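Local coordinates for tyrosine specific protein phosphatase (Trypanosoma cruzi, PDB 4AZ1) that probably hydrolyses phosphotyrosine in proteins, as a protein tyrosine phosphatase, at residues 170-175 and 186-191; 82-87 and 261-266; 40-45 and 74-79. One frame throughout, in Å; residues are numbered along the deposited sequence.

In the fold
All three contacts belong to a protein tyrosine phosphatase fold, in which a mixed sheet is packed between helices. Interaction 1 pairs two neighbouring strands of that sheet; interaction 2 fastens the turn following its edge strand 79-82 to helix 255-266; interaction 3 joins the segment leading into the same strand to the short helix 40-44. Residues 74-79 and 82-87 thus lie at the two ends of one strand, although the centres of interactions 2 and 3 are about 20 Å apart. Interaction 1 lies about 25 Å from either of them, centre to centre. Strand 222-225, which precedes the Cys-containing signature loop of this family, runs within the sheet between strands 90-93 and 115-118.

Interaction 1: residues 170-175 and 186-191; sequences TRRYLI and FTQVQY. With FMT (formic acid), chain G.
The beta hairpin of strands 169-177 and 184-191 is joined here, with Thr170, Arg172 and Leu174 facing Gln190, Gln188 and Phe186 in antiparallel hydrogen-bonded pairs. The ladder is regular: Arg172 N reaches Gln188 O at 2.8 Å in a nearly straight bond (N-H...O 174°). Arg171-Val189 and Tyr173-Thr187 are the intervening non-hydrogen-bonded pairs, their side chains on the other face of the sheet.

A polar cluster forms around Arg172. Its chain, extended from CG to NE, runs beside that of Gln188, and the edge of the guanidinium meets the two glutamine amide oxygens. NH1 bonds Gln188 OE1 at 2.9 Å on an in-plane lone pair, and also Gln190 OE1 at 2.8 Å. NH2 adds a longer bond to the same Gln190 OE1, 3.2 Å, so two nitrogens grip one oxygen end-on. Both acceptors lie in the guanidinium plane, while the methyl Thr170 CG2 covers the centre of one of its faces. The other end of the Gln190 amide, NE2, donates to O1 of a formic acid molecule at 2.7 Å and to Thr120 O.

Further along the same face Leu174 CB sits over the Phe186 ring, 4.1 Å from its centroid, and Leu174 CD1 touches Phe186 CZ at 3.6 Å. On the other face, which carries both residues, Thr187 OG1 lies at the edge of the Tyr173 ring.

Trp134 makes a cation-pi contact with Arg172, and Gln188 NE2 is hydrogen-bonded to Tyr133 OH. Strand 151-164 flanks the hairpin beside 169-177, strand 115-118 beside 184-191, and helix 203-215 packs on Val189.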
loop_
_atom_site.group_PDB
_atom_site.type_symbol
_atom_site.label_atom_id
_atom_site.label_comp_id
_atom_site.label_asym_id
_atom_site.label_seq_id
_atom_site.Cartn_x
_atom_site.Cartn_y
_atom_site.Cartn_z
ATOM N N THR A 170 -16.341 5.335 -14.994
ATOM C CA THR A 170 -15.049 5.916 -15.368
ATOM C C THR A 170 -14.134 4.793 -15.797
ATOM O O THR A 170 -14.050 3.767 -15.110
ATOM C CB THR A 170 -14.410 6.714 -14.201
ATOM O OG1 THR A 170 -15.211 7.870 -13.933
ATOM C CG2 THR A 170 -13.001 7.199 -14.580
ATOM N N ARG A 171 -13.474 4.966 -16.939
ATOM C CA ARG A 171 -12.520 3.967 -17.420
ATOM C C ARG A 171 -11.115 4.529 -17.351
ATOM O O ARG A 171 -10.836 5.590 -17.918
ATOM C CB ARG A 171 -12.852 3.535 -18.852
ATOM C CG ARG A 171 -14.224 2.912 -18.956
ATOM C CD ARG A 171 -14.485 2.175 -20.275
ATOM N NE ARG A 171 -15.702 1.377 -20.106
ATOM C CZ ARG A 171 -16.924 1.779 -20.453
ATOM N NH1 ARG A 171 -17.105 2.964 -21.038
ATOM N NH2 ARG A 171 -17.963 0.985 -20.227
ATOM N N ARG A 172 -10.241 3.811 -16.651
ATOM C CA ARG A 172 -8.859 4.234 -16.468
ATOM C C ARG A 172 -7.952 3.199 -17.117
ATOM O O ARG A 172 -8.034 2.007 -16.809
ATOM C CB ARG A 172 -8.539 4.373 -14.971
ATOM C CG ARG A 172 -9.463 5.352 -14.229
ATOM C CD ARG A 172 -9.069 5.534 -12.766
ATOM N NE ARG A 172 -9.862 6.587 -12.138
ATOM C CZ ARG A 172 -10.969 6.386 -11.417
ATOM N NH1 ARG A 172 -11.432 5.160 -11.210
ATOM N NH2 ARG A 172 -11.613 7.424 -10.900
ATOM N N TYR A 173 -7.120 3.650 -18.045
ATOM C CA TYR A 173 -6.190 2.757 -18.724
ATOM C C TYR A 173 -4.833 2.977 -18.069
ATOM O O TYR A 173 -4.285 4.086 -18.073
ATOM C CB TYR A 173 -6.180 3.025 -20.252
ATOM C CG TYR A 173 -7.584 2.938 -20.820
ATOM C CD1 TYR A 173 -8.160 1.703 -21.122
ATOM C CD2 TYR A 173 -8.354 4.081 -21.001
ATOM C CE1 TYR A 173 -9.462 1.614 -21.606
ATOM C CE2 TYR A 173 -9.644 4.005 -21.492
ATOM C CZ TYR A 173 -10.194 2.767 -21.788
ATOM O OH TYR A 173 -11.478 2.685 -22.273
ATOM N N LEU A 174 -4.309 1.907 -17.493
ATOM C CA LEU A 174 -3.211 2.010 -16.553
ATOM C C LEU A 174 -2.027 1.140 -16.967
ATOM O O LEU A 174 -2.173 0.168 -17.722
ATOM C CB LEU A 174 -3.716 1.624 -15.149
ATOM C CG LEU A 174 -4.795 2.562 -14.586
ATOM C CD1 LEU A 174 -5.521 1.951 -13.388
ATOM C CD2 LEU A 174 -4.181 3.920 -14.203
ATOM N N ILE A 175 -0.847 1.511 -16.490
ATOM C CA ILE A 175 0.346 0.714 -16.724
ATOM C C ILE A 175 1.030 0.417 -15.394
ATOM O O ILE A 175 1.412 1.341 -14.660
ATOM C CB ILE A 175 1.322 1.429 -17.699
ATOM C CG1 ILE A 175 0.629 1.704 -19.043
ATOM C CG2 ILE A 175 2.554 0.588 -17.926
ATOM C CD1 ILE A 175 1.508 2.455 -20.063
ATOM N N PHE A 186 -3.353 -2.561 -18.014
ATOM C CA PHE A 186 -4.661 -3.078 -17.645
ATOM C C PHE A 186 -5.685 -1.945 -17.605
ATOM O O PHE A 186 -5.325 -0.755 -17.572
ATOM C CB PHE A 186 -4.605 -3.863 -16.318
ATOM C CG PHE A 186 -4.576 -2.999 -15.080
ATOM C CD1 PHE A 186 -3.389 -2.438 -14.630
ATOM C CD2 PHE A 186 -5.745 -2.763 -14.356
ATOM C CE1 PHE A 186 -3.360 -1.649 -13.481
ATOM C CE2 PHE A 186 -5.735 -1.976 -13.202
ATOM C CZ PHE A 186 -4.533 -1.423 -12.762
ATOM N N THR A 187 -6.960 -2.318 -17.651
ATOM C CA THR A 187 -8.046 -1.348 -17.589
ATOM C C THR A 187 -8.775 -1.495 -16.246
ATOM O O THR A 187 -9.137 -2.611 -15.850
ATOM C CB THR A 187 -9.012 -1.554 -18.775
ATOM O OG1 THR A 187 -8.269 -1.539 -20.005
ATOM C CG2 THR A 187 -10.062 -0.463 -18.817
ATOM N N GLN A 188 -8.942 -0.388 -15.520
ATOM C CA GLN A 188 -9.857 -0.368 -14.373
ATOM C C GLN A 188 -11.125 0.387 -14.752
ATOM O O GLN A 188 -11.063 1.477 -15.319
ATOM C CB GLN A 188 -9.229 0.259 -13.113
ATOM C CG GLN A 188 -10.117 0.151 -11.864
ATOM C CD GLN A 188 -10.400 1.510 -11.224
ATOM O OE1 GLN A 188 -10.324 2.552 -11.887
ATOM N NE2 GLN A 188 -10.719 1.503 -9.929
ATOM N N VAL A 189 -12.278 -0.204 -14.445
ATOM C CA VAL A 189 -13.563 0.413 -14.752
ATOM C C VAL A 189 -14.267 0.635 -13.411
ATOM O O VAL A 189 -14.508 -0.316 -12.672
ATOM C CB VAL A 189 -14.419 -0.505 -15.653
ATOM C CG1 VAL A 189 -15.714 0.200 -16.077
ATOM C CG2 VAL A 189 -13.630 -0.915 -16.900
ATOM N N GLN A 190 -14.567 1.884 -13.077
ATOM C CA GLN A 190 -15.256 2.162 -11.823
ATOM C C GLN A 190 -16.687 2.611 -12.103
ATOM O O GLN A 190 -16.923 3.538 -12.883
ATOM C CB GLN A 190 -14.514 3.233 -11.000
ATOM C CG GLN A 190 -15.154 3.523 -9.624
ATOM C CD GLN A 190 -14.491 4.687 -8.906
ATOM O OE1 GLN A 190 -13.664 5.396 -9.491
ATOM N NE2 GLN A 190 -14.842 4.886 -7.625
ATOM N N TYR A 191 -17.638 1.955 -11.449
ATOM C CA TYR A 191 -19.043 2.307 -11.580
ATOM C C TYR A 191 -19.507 2.905 -10.254
ATOM O O TYR A 191 -19.502 2.225 -9.210
ATOM C CB TYR A 191 -19.846 1.051 -11.939
ATOM C CG TYR A 191 -21.344 1.227 -11.918
ATOM C CD1 TYR A 191 -21.928 2.372 -12.419
ATOM C CD2 TYR A 191 -22.177 0.231 -11.396
ATOM C CE1 TYR A 191 -23.300 2.545 -12.393
ATOM C CE2 TYR A 191 -23.550 0.383 -11.384
ATOM C CZ TYR A 191 -24.108 1.545 -11.883
ATOM O OH TYR A 191 -25.477 1.720 -11.878
HETATM C C FMT G . -15.279 8.164 -6.310
HETATM O O1 FMT G . -14.995 7.007 -6.000
HETATM O O2 FMT G . -16.298 8.745 -5.925
#

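Interaction 2: residues 82-87 and 261-266; sequences IDLDLP and SAMRRQ
Gln266 reaches across to Asp83 and clasps both polar backbone atoms, N and O, of that one residue. With CG beside its own backbone N (chi1 -64°) and the chain extended beyond it (chi2 174°), CD is carried out to the loop. OE1 accepts from Asp83 N at 2.7 Å in a nearly straight bond. NE2 donates to Asp83 O at 3.0 Å, less directly, from above the carbonyl plane. The same NE2 also donates to Ala262 O, one turn back in its own helix, at 3.0 Å; bonds to both the loop and its own helix fix the rotation of the amide. Asp83 turns its carboxylate away, and only its CB comes near, 3.8 Å from Gln266 OE1.

In the phosphatase domain this ties the turn leaving edge strand 79-82 to helix 255-266. Apolar side chains flank the amide. Leu84 directs its CD2 methyl to Ala262 CB at 3.8 Å, while both of its methyls stand 4.1 Å from Met263 CG. Ile82 spreads its branches: CG2 meets Met263 CG at 4.1 Å, and CD1 rests on Gln266 CB at 4.0 Å. Leu84 also packs on Ala241 of helix 232-247, and Gln266 O accepts from Thr60 OG1.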
loop_
_atom_site.group_PDB
_atom_site.type_symbol
_atom_site.label_atom_id
_atom_site.label_comp_id
_atom_site.label_asym_id
_atom_site.label_seq_id
_atom_site.Cartn_x
_atom_site.Cartn_y
_atom_site.Cartn_z
ATOM N N ILE A 82 -13.623 -17.104 -8.429
ATOM C CA ILE A 82 -14.964 -17.600 -8.693
ATOM C C ILE A 82 -15.030 -18.279 -10.051
ATOM O O ILE A 82 -14.780 -17.646 -11.075
ATOM C CB ILE A 82 -16.011 -16.488 -8.632
ATOM C CG1 ILE A 82 -15.817 -15.644 -7.362
ATOM C CG2 ILE A 82 -17.424 -17.103 -8.689
ATOM C CD1 ILE A 82 -16.151 -16.378 -6.075
ATOM N N ASP A 83 -15.379 -19.563 -10.057
ATOM C CA ASP A 83 -15.464 -20.332 -11.293
ATOM C C ASP A 83 -16.857 -20.951 -11.396
ATOM O O ASP A 83 -17.255 -21.747 -10.542
ATOM C CB ASP A 83 -14.383 -21.424 -11.303
ATOM C CG ASP A 83 -14.403 -22.285 -12.574
ATOM O OD1 ASP A 83 -14.600 -21.749 -13.693
ATOM O OD2 ASP A 83 -14.200 -23.512 -12.448
ATOM N N LEU A 84 -17.606 -20.574 -12.429
ATOM C CA LEU A 84 -18.949 -21.120 -12.635
ATOM C C LEU A 84 -19.083 -21.888 -13.954
ATOM O O LEU A 84 -20.190 -22.001 -14.483
ATOM C CB LEU A 84 -19.989 -19.997 -12.589
ATOM C CG LEU A 84 -20.044 -19.190 -11.287
ATOM C CD1 LEU A 84 -20.527 -17.764 -11.525
ATOM C CD2 LEU A 84 -20.931 -19.888 -10.267
ATOM N N ASP A 85 -17.970 -22.405 -14.478
ATOM C CA ASP A 85 -17.982 -23.164 -15.739
ATOM C C ASP A 85 -18.434 -22.265 -16.884
ATOM O O ASP A 85 -19.226 -22.667 -17.736
ATOM C CB ASP A 85 -18.903 -24.395 -15.654
ATOM C CG ASP A 85 -18.425 -25.425 -14.648
ATOM O OD1 ASP A 85 -17.201 -25.663 -14.576
ATOM O OD2 ASP A 85 -19.279 -26.001 -13.936
ATOM N N LEU A 86 -17.938 -21.036 -16.885
ATOM C CA LEU A 86 -18.300 -20.060 -17.903
ATOM C C LEU A 86 -17.014 -19.587 -18.571
ATOM O O LEU A 86 -15.925 -19.983 -18.139
ATOM C CB LEU A 86 -19.060 -18.905 -17.261
ATOM C CG LEU A 86 -20.373 -19.320 -16.601
ATOM C CD1 LEU A 86 -21.000 -18.112 -15.954
ATOM C CD2 LEU A 86 -21.321 -19.947 -17.605
ATOM N N PRO A 87 -17.127 -18.794 -19.657
ATOM C CA PRO A 87 -15.897 -18.389 -20.349
ATOM C C PRO A 87 -14.970 -17.567 -19.470
ATOM O O PRO A 87 -13.753 -17.648 -19.628
ATOM C CB PRO A 87 -16.424 -17.545 -21.510
ATOM C CG PRO A 87 -17.717 -18.212 -21.858
ATOM C CD PRO A 87 -18.320 -18.534 -20.492
ATOM N N SER A 261 -25.942 -19.769 -5.212
ATOM C CA SER A 261 -25.565 -20.847 -4.310
ATOM C C SER A 261 -24.130 -21.299 -4.595
ATOM O O SER A 261 -23.328 -21.489 -3.674
ATOM C CB SER A 261 -26.542 -22.013 -4.445
ATOM O OG SER A 261 -26.925 -22.488 -3.173
ATOM N N ALA A 262 -23.799 -21.442 -5.872
ATOM C CA ALA A 262 -22.453 -21.872 -6.266
ATOM C C ALA A 262 -21.381 -20.806 -6.000
ATOM O O ALA A 262 -20.232 -21.135 -5.701
ATOM C CB ALA A 262 -22.433 -22.304 -7.722
ATOM N N MET A 263 -21.743 -19.533 -6.127
ATOM C CA MET A 263 -20.807 -18.469 -5.782
ATOM C C MET A 263 -20.522 -18.511 -4.284
ATOM O O MET A 263 -19.380 -18.361 -3.857
ATOM C CB MET A 263 -21.378 -17.095 -6.148
ATOM C CG MET A 263 -21.408 -16.786 -7.633
ATOM S SD MET A 263 -21.801 -15.045 -7.931
ATOM C CE MET A 263 -23.359 -14.896 -7.036
ATOM N N ARG A 264 -21.574 -18.704 -3.491
ATOM C CA ARG A 264 -21.445 -18.758 -2.036
ATOM C C ARG A 264 -20.529 -19.877 -1.531
ATOM O O ARG A 264 -19.880 -19.731 -0.492
ATOM C CB ARG A 264 -22.832 -18.856 -1.380
ATOM C CG ARG A 264 -23.392 -17.495 -1.070
ATOM C CD ARG A 264 -24.853 -17.477 -0.636
ATOM N NE ARG A 264 -25.224 -16.091 -0.332
ATOM C CZ ARG A 264 -25.389 -15.611 0.896
ATOM N NH1 ARG A 264 -25.270 -16.421 1.945
ATOM N NH2 ARG A 264 -25.700 -14.328 1.076
ATOM N N ARG A 265 -20.471 -20.988 -2.260
ATOM C CA ARG A 265 -19.586 -22.086 -1.877
ATOM C C ARG A 265 -18.133 -21.702 -2.107
ATOM O O ARG A 265 -17.225 -22.316 -1.544
ATOM C CB ARG A 265 -19.892 -23.362 -2.675
ATOM C CG ARG A 265 -21.174 -24.080 -2.290
ATOM C CD ARG A 265 -21.301 -25.426 -3.028
ATOM N NE ARG A 265 -21.701 -25.276 -4.432
ATOM C CZ ARG A 265 -22.966 -25.246 -4.858
ATOM N NH1 ARG A 265 -23.976 -25.349 -3.996
ATOM N NH2 ARG A 265 -23.227 -25.114 -6.151
ATOM N N GLN A 266 -17.910 -20.699 -2.948
ATOM C CA GLN A 266 -16.544 -20.343 -3.328
ATOM C C GLN A 266 -16.055 -19.088 -2.607
ATOM O O GLN A 266 -14.855 -18.858 -2.485
ATOM C CB GLN A 266 -16.454 -20.169 -4.846
ATOM C CG GLN A 266 -16.723 -21.437 -5.652
ATOM C CD GLN A 266 -16.766 -21.153 -7.142
ATOM O OE1 GLN A 266 -15.730 -20.967 -7.781
ATOM N NE2 GLN A 266 -17.971 -21.098 -7.701
#

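Interaction 3: residues 40-45 and 74-79; sequences ATSLKN and PYYING. With FMT (formic acid), chain H.
Tyr76 belongs to the segment that leads into edge strand 79-82 of the phosphatase sheet, and its ring packs against Ser42 and Asn45 at the short helix 40-44. CG stands anti to the backbone N (chi1 168°), on the side of the helix.

Asn45 lies over one face of that ring. Its CB is 3.7 Å from the ring centroid and only 8° off the normal, a close CH-pi contact, and its amide continues the stack with its plane tilted 11° from the ring. The amide is steadied from its own segment: Asn45 ND2 donates to Thr41 O, four residues back, at 3.2 Å. On the opposite face of the ring, offset toward the rim, sits the backbone nitrogen Asn78 N, 3.5 Å above the plane. The ring is therefore held between Asn45 and the turn of its own segment, an inverse gamma turn centred on Asn78.

The phenol end is buried in a polar chain. Ser42 OG donates to Tyr76 OH at 2.7 Å, and Tyr76 OH is in turn bonded to Asn49 OD1; Ser42 OG is also hydrogen-bonded to Ala56 N. Asn78 ND2 binds the same Asn49 OD1 and also Ile54 O, so the two segments converge on one short stretch of chain. Arg30 of the second subunit packs on Asn45. The N-H of Asn78 is spent on O1 of a formic acid molecule, probably from the crystallisation liquor, which lies off to one side of the ring, with Asn78 N to O1 2.8 Å.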
loop_
_atom_site.group_PDB
_atom_site.type_symbol
_atom_site.label_atom_id
_atom_site.label_comp_id
_atom_site.label_asym_id
_atom_site.label_seq_id
_atom_site.Cartn_x
_atom_site.Cartn_y
_atom_site.Cartn_z
ATOM N N ALA A 40 -8.180 -19.964 7.324
ATOM C CA ALA A 40 -6.858 -19.893 7.948
ATOM C C ALA A 40 -6.020 -18.693 7.533
ATOM O O ALA A 40 -5.632 -17.874 8.370
ATOM C CB ALA A 40 -6.077 -21.194 7.696
ATOM N N THR A 41 -5.726 -18.596 6.242
ATOM C CA THR A 41 -4.845 -17.541 5.748
ATOM C C THR A 41 -5.454 -16.163 5.930
ATOM O O THR A 41 -4.770 -15.205 6.315
ATOM C CB THR A 41 -4.495 -17.759 4.274
ATOM O OG1 THR A 41 -3.844 -19.031 4.134
ATOM C CG2 THR A 41 -3.562 -16.654 3.776
ATOM N N SER A 42 -6.748 -16.065 5.658
ATOM C CA SER A 42 -7.446 -14.804 5.766
ATOM C C SER A 42 -7.447 -14.332 7.222
ATOM O O SER A 42 -7.319 -13.130 7.499
ATOM C CB SER A 42 -8.870 -14.978 5.248
ATOM O OG SER A 42 -9.509 -13.739 5.148
ATOM N N LEU A 43 -7.568 -15.286 8.146
ATOM C CA LEU A 43 -7.628 -14.974 9.575
ATOM C C LEU A 43 -6.311 -14.479 10.183
ATOM O O LEU A 43 -6.320 -13.642 11.087
ATOM C CB LEU A 43 -8.143 -16.176 10.369
ATOM C CG LEU A 43 -9.626 -16.108 10.732
ATOM C CD1 LEU A 43 -10.137 -17.440 11.282
ATOM C CD2 LEU A 43 -9.878 -14.979 11.723
ATOM N N LYS A 44 -5.179 -14.998 9.717
ATOM C CA LYS A 44 -3.909 -14.498 10.221
ATOM C C LYS A 44 -3.492 -13.187 9.552
ATOM O O LYS A 44 -2.503 -12.572 9.947
ATOM C CB LYS A 44 -2.803 -15.565 10.151
ATOM C CG LYS A 44 -2.347 -15.949 8.759
ATOM C CD LYS A 44 -0.998 -16.648 8.821
ATOM C CE LYS A 44 -0.412 -16.857 7.433
ATOM N NZ LYS A 44 0.948 -17.463 7.496
ATOM N N ASN A 45 -4.256 -12.744 8.557
ATOM C CA ASN A 45 -3.962 -11.464 7.907
ATOM C C ASN A 45 -4.989 -10.383 8.200
ATOM O O ASN A 45 -5.351 -9.613 7.307
ATOM C CB ASN A 45 -3.822 -11.635 6.391
ATOM C CG ASN A 45 -2.428 -12.035 5.979
ATOM O OD1 ASN A 45 -1.503 -11.213 5.989
ATOM N ND2 ASN A 45 -2.264 -13.297 5.606
ATOM N N PRO A 74 3.752 -14.367 -1.810
ATOM C CA PRO A 74 4.196 -13.403 -0.798
ATOM C C PRO A 74 3.249 -12.217 -0.603
ATOM O O PRO A 74 3.638 -11.225 0.023
ATOM C CB PRO A 74 5.526 -12.906 -1.369
ATOM C CG PRO A 74 5.326 -12.972 -2.853
ATOM C CD PRO A 74 4.434 -14.165 -3.104
ATOM N N TYR A 75 2.030 -12.300 -1.108
ATOM C CA TYR A 75 1.090 -11.229 -0.835
ATOM C C TYR A 75 -0.299 -11.762 -0.558
ATOM O O TYR A 75 -0.639 -12.893 -0.905
ATOM C CB TYR A 75 1.067 -10.203 -1.967
ATOM C CG TYR A 75 0.917 -10.815 -3.330
ATOM C CD1 TYR A 75 -0.307 -11.290 -3.758
ATOM C CD2 TYR A 75 2.002 -10.914 -4.189
ATOM C CE1 TYR A 75 -0.454 -11.847 -4.996
ATOM C CE2 TYR A 75 1.864 -11.474 -5.438
ATOM C CZ TYR A 75 0.629 -11.939 -5.835
ATOM O OH TYR A 75 0.467 -12.504 -7.078
ATOM N N TYR A 76 -1.102 -10.920 0.069
ATOM C CA TYR A 76 -2.433 -11.309 0.484
ATOM C C TYR A 76 -3.442 -10.307 -0.033
ATOM O O TYR A 76 -3.315 -9.090 0.187
ATOM C CB TYR A 76 -2.527 -11.422 2.013
ATOM C CG TYR A 76 -3.951 -11.551 2.529
ATOM C CD1 TYR A 76 -4.566 -12.790 2.616
ATOM C CD2 TYR A 76 -4.668 -10.433 2.946
ATOM C CE1 TYR A 76 -5.858 -12.914 3.085
ATOM C CE2 TYR A 76 -5.966 -10.552 3.422
ATOM C CZ TYR A 76 -6.549 -11.795 3.487
ATOM O OH TYR A 76 -7.832 -11.920 3.957
ATOM N N ILE A 77 -4.431 -10.822 -0.751
ATOM C CA ILE A 77 -5.638 -10.079 -0.971
ATOM C C ILE A 77 -6.765 -10.902 -0.341
ATOM O O ILE A 77 -6.745 -12.141 -0.383
ATOM C CB ILE A 77 -5.877 -9.768 -2.461
ATOM C CG1 ILE A 77 -6.324 -11.012 -3.222
ATOM C CG2 ILE A 77 -4.600 -9.154 -3.095
ATOM C CD1 ILE A 77 -7.128 -10.691 -4.484
ATOM N N ASN A 78 -7.705 -10.222 0.305
ATOM C CA ASN A 78 -8.902 -10.889 0.815
ATOM C C ASN A 78 -9.788 -11.168 -0.400
ATOM O O ASN A 78 -10.659 -10.358 -0.743
ATOM C CB ASN A 78 -9.604 -9.969 1.816
ATOM C CG ASN A 78 -10.807 -10.605 2.476
ATOM O OD1 ASN A 78 -11.573 -11.339 1.850
ATOM N ND2 ASN A 78 -10.994 -10.299 3.754
ATOM N N GLY A 79 -9.534 -12.285 -1.082
ATOM C CA GLY A 79 -10.235 -12.556 -2.330
ATOM C C GLY A 79 -10.293 -14.021 -2.704
ATOM O O GLY A 79 -9.483 -14.826 -2.241
HETATM C C FMT H . -7.654 -6.786 -1.355
HETATM O O1 FMT H . -7.455 -7.490 -0.354
HETATM O O2 FMT H . -8.348 -7.104 -2.334
#